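Local coordinates for protein probable serine protease HTRA3 (Homo sapiens, PDB 2P3W) that is probably an HtrA serine protease whose PDZ domain, the part present here, binds C-terminal peptide ends such as a phage-derived ligand, at residues 8-13 and 46-51. Sequence-based numbering, arbitrary orientation.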
ATOM      1  N   ILE A   8      -5.535  -7.942   0.451  1.00 17.71           N
ATOM      2  CA  ILE A   8      -6.638  -7.304   1.177  1.00 16.00           C
ATOM      3  C   ILE A   8      -6.492  -5.797   1.396  1.00 15.94           C
ATOM      4  O   ILE A   8      -7.477  -5.132   1.723  1.00 18.66           O
ATOM      5  CB  ILE A   8      -6.942  -7.991   2.535  1.00 16.37           C
ATOM      6  CG1 ILE A   8      -5.745  -7.968   3.480  1.00 18.28           C
ATOM      7  CG2 ILE A   8      -7.401  -9.433   2.271  1.00 17.63           C
ATOM      8  CD1 ILE A   8      -6.022  -8.455   4.909  1.00 19.75           C
ATOM      9  N   GLY A   9      -5.291  -5.251   1.227  1.00 18.87           N
ATOM     10  CA  GLY A   9      -5.117  -3.815   1.265  1.00 17.89           C
ATOM     11  C   GLY A   9      -4.884  -3.189   2.630  1.00 19.91           C
ATOM     12  O   GLY A   9      -5.431  -2.119   2.935  1.00 21.42           O
ATOM     13  N   ILE A  10      -4.053  -3.831   3.446  1.00 18.54           N
ATOM     14  CA  ILE A  10      -3.587  -3.183   4.669  1.00 17.73           C
ATOM     15  C   ILE A  10      -2.082  -3.253   4.759  1.00 18.75           C
ATOM     16  O   ILE A  10      -1.478  -4.208   4.237  1.00 18.12           O
ATOM     17  CB  ILE A  10      -4.226  -3.791   5.932  1.00 19.99           C
ATOM     18  CG1 ILE A  10      -3.844  -5.245   6.111  1.00 20.58           C
ATOM     19  CG2 ILE A  10      -5.748  -3.685   5.927  1.00 19.33           C
ATOM     20  CD1 ILE A  10      -4.201  -5.771   7.525  1.00 21.89           C
ATOM     21  N   ARG A  11      -1.488  -2.257   5.432  1.00 18.69           N
ATOM     22  CA  ARG A  11      -0.082  -2.327   5.822  1.00 17.81           C
ATOM     23  C   ARG A  11      -0.091  -2.739   7.305  1.00 18.04           C
ATOM     24  O   ARG A  11      -0.658  -2.055   8.146  1.00 16.89           O
ATOM     25  CB  ARG A  11       0.641  -1.010   5.559  1.00 18.97           C
ATOM     26  CG  ARG A  11       2.114  -1.091   5.973  1.00 23.20           C
ATOM     27  CD  ARG A  11       3.037  -0.310   5.084  1.00 20.30           C
ATOM     28  NE  ARG A  11       2.768   1.125   5.087  1.00 19.62           N
ATOM     29  CZ  ARG A  11       3.121   1.949   6.054  1.00 20.91           C
ATOM     30  NH1 ARG A  11       3.749   1.491   7.115  1.00 19.55           N
ATOM     31  NH2 ARG A  11       2.861   3.252   5.945  1.00 21.51           N
ATOM     32  N   MET A  12       0.448  -3.926   7.573  1.00 17.09           N
ATOM     33  CA  MET A  12       0.273  -4.591   8.844  1.00 17.03           C
ATOM     34  C   MET A  12       1.574  -4.639   9.619  1.00 17.06           C
ATOM     35  O   MET A  12       2.672  -4.690   9.039  1.00 15.70           O
ATOM     36  CB  MET A  12      -0.264  -6.017   8.616  1.00 23.46           C
ATOM     37  CG  MET A  12       0.656  -6.925   7.820  1.00 23.32           C
ATOM     38  SD  MET A  12       0.131  -8.636   7.706  1.00 24.79           S
ATOM     39  CE  MET A  12       1.322  -9.266   6.583  1.00 26.84           C
ATOM     40  N   ARG A  13       1.458  -4.606  10.942  1.00 15.23           N
ATOM     41  CA  ARG A  13       2.582  -4.702  11.846  1.00 14.52           C
ATOM     42  C   ARG A  13       2.264  -5.714  12.954  1.00 19.10           C
ATOM     43  O   ARG A  13       1.161  -5.695  13.516  1.00 20.22           O
ATOM     44  CB  ARG A  13       2.820  -3.334  12.493  1.00 17.02           C
ATOM     45  CG  ARG A  13       3.280  -2.272  11.523  1.00 17.92           C
ATOM     46  CD  ARG A  13       3.384  -0.902  12.166  1.00 16.58           C
ATOM     47  NE  ARG A  13       4.362  -0.849  13.255  1.00 16.98           N
ATOM     48  CZ  ARG A  13       4.507   0.168  14.106  1.00 23.01           C
ATOM     49  NH1 ARG A  13       3.709   1.237  14.059  1.00 23.74           N
ATOM     50  NH2 ARG A  13       5.456   0.121  15.036  1.00 21.24           N
ATOM     51  N   SER A  46      -9.685  -1.063  -1.755  1.00 21.51           N
ATOM     52  CA  SER A  46      -9.302  -2.408  -1.387  1.00 18.16           C
ATOM     53  C   SER A  46     -10.425  -3.153  -0.657  1.00 17.95           C
ATOM     54  O   SER A  46     -11.379  -2.538  -0.166  1.00 17.47           O
ATOM     55  CB  SER A  46      -8.117  -2.338  -0.420  1.00 17.96           C
ATOM     56  OG  SER A  46      -8.509  -1.674   0.769  1.00 19.28           O
ATOM     57  N   PRO A  47     -10.302  -4.480  -0.575  1.00 17.15           N
ATOM     58  CA  PRO A  47     -11.245  -5.251   0.242  1.00 16.80           C
ATOM     59  C   PRO A  47     -11.386  -4.720   1.674  1.00 15.73           C
ATOM     60  O   PRO A  47     -12.495  -4.685   2.204  1.00 16.41           O
ATOM     61  CB  PRO A  47     -10.649  -6.642   0.223  1.00 18.70           C
ATOM     62  CG  PRO A  47      -9.959  -6.694  -1.086  1.00 17.20           C
ATOM     63  CD  PRO A  47      -9.342  -5.369  -1.250  1.00 18.89           C
ATOM     64  N   SER A  48     -10.271  -4.330   2.290  1.00 16.97           N
ATOM     65  CA  SER A  48     -10.290  -3.849   3.667  1.00 16.37           C
ATOM     66  C   SER A  48     -11.031  -2.495   3.797  1.00 17.35           C
ATOM     67  O   SER A  48     -11.854  -2.308   4.707  1.00 17.16           O
ATOM     68  CB  SER A  48      -8.891  -3.813   4.251  1.00 15.66           C
ATOM     69  OG  SER A  48      -8.331  -5.114   4.301  1.00 17.10           O
ATOM     70  N   GLN A  49     -10.806  -1.587   2.850  1.00 16.52           N
ATOM     71  CA  GLN A  49     -11.533  -0.321   2.860  1.00 15.99           C
ATOM     72  C   GLN A  49     -13.039  -0.551   2.645  1.00 18.71           C
ATOM     73  O   GLN A  49     -13.890  -0.056   3.403  1.00 17.66           O
ATOM     74  CB  GLN A  49     -10.967   0.646   1.825  1.00 18.18           C
ATOM     75  CG  GLN A  49     -11.636   2.013   1.851  1.00 16.66           C
ATOM     76  CD  GLN A  49     -11.432   2.779   3.159  1.00 21.06           C
ATOM     77  OE1 GLN A  49     -10.354   2.742   3.768  1.00 21.87           O
ATOM     78  NE2 GLN A  49     -12.466   3.534   3.569  1.00 27.46           N
ATOM     79  N   ARG A  50     -13.378  -1.356   1.646  1.00 18.11           N
ATOM     80  CA  ARG A  50     -14.786  -1.624   1.334  1.00 14.79           C
ATOM     81  C   ARG A  50     -15.498  -2.337   2.490  1.00 18.28           C
ATOM     82  O   ARG A  50     -16.695  -2.131   2.737  1.00 18.85           O
ATOM     83  CB  ARG A  50     -14.881  -2.490   0.083  1.00 17.93           C
ATOM     84  CG  ARG A  50     -14.431  -1.800  -1.200  1.00 23.53           C
ATOM     85  CD  ARG A  50     -14.693  -2.682  -2.449  1.00 21.98           C
ATOM     86  NE  ARG A  50     -13.957  -3.947  -2.572  1.00 19.61           N
ATOM     87  CZ  ARG A  50     -12.753  -4.094  -3.146  1.00 23.09           C
ATOM     88  NH1 ARG A  50     -12.085  -3.037  -3.599  1.00 25.02           N
ATOM     89  NH2 ARG A  50     -12.190  -5.300  -3.244  1.00 23.39           N
ATOM     90  N   GLY A  51     -14.738  -3.172   3.194  1.00 17.81           N
ATOM     91  CA  GLY A  51     -15.283  -4.037   4.237  1.00 17.67           C
ATOM     92  C   GLY A  51     -15.394  -3.408   5.607  1.00 20.16           C
ATOM     93  O   GLY A  51     -16.059  -3.984   6.489  1.00 23.27           O
TER
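The loop 8-9 ahead of strand 10-14, which corresponds to the carboxylate-binding loop of PDZ domains, meets the first turn of the short helix 47-51; I8 CA lies 5.1 Å from P47 CA, and beyond G9 the strand runs away from the helix. G9, at positive phi (87°), sits in a conformation suited to glycine, and its CA packs on S46 CB at 3.7 Å. The joint centres on I8 O. S48 N, in the first turn of the helix, donates to I8 O at 3.0 Å, nearly along the C=O axis. S48 OG, anti to its own carbonyl carbon and beside its N (chi1 -62°), donates to I8 O from above the carbonyl plane at 2.7 Å. P47 lays its CD against I8 O at 3.5 Å, while its ring also touches I98 and E101 of strand 92-103. S48 OG also lies against aliphatic carbons: I10 CG2 at 3.4 Å, with I8 CB and CG1 close by; beyond them I8 packs on V77 and I10 on L73 of helix 70-79. S46 is the N-cap: S46 OG accepts from Q49 N at 3.1 Å, N-H...O angle 165°, and bonds to A43 O. I10 also packs on V112 of the second subunit, the C-terminal residue of its appended phage-derived FGRWV ligand, so this joint adjoins the groove that receives a C-terminus. Two donors on one buried carbonyl oxygen satisfy it and fix the direction of the I8-G9 peptide, and the partial positive charge of the helix start would probably polarise that C=O further.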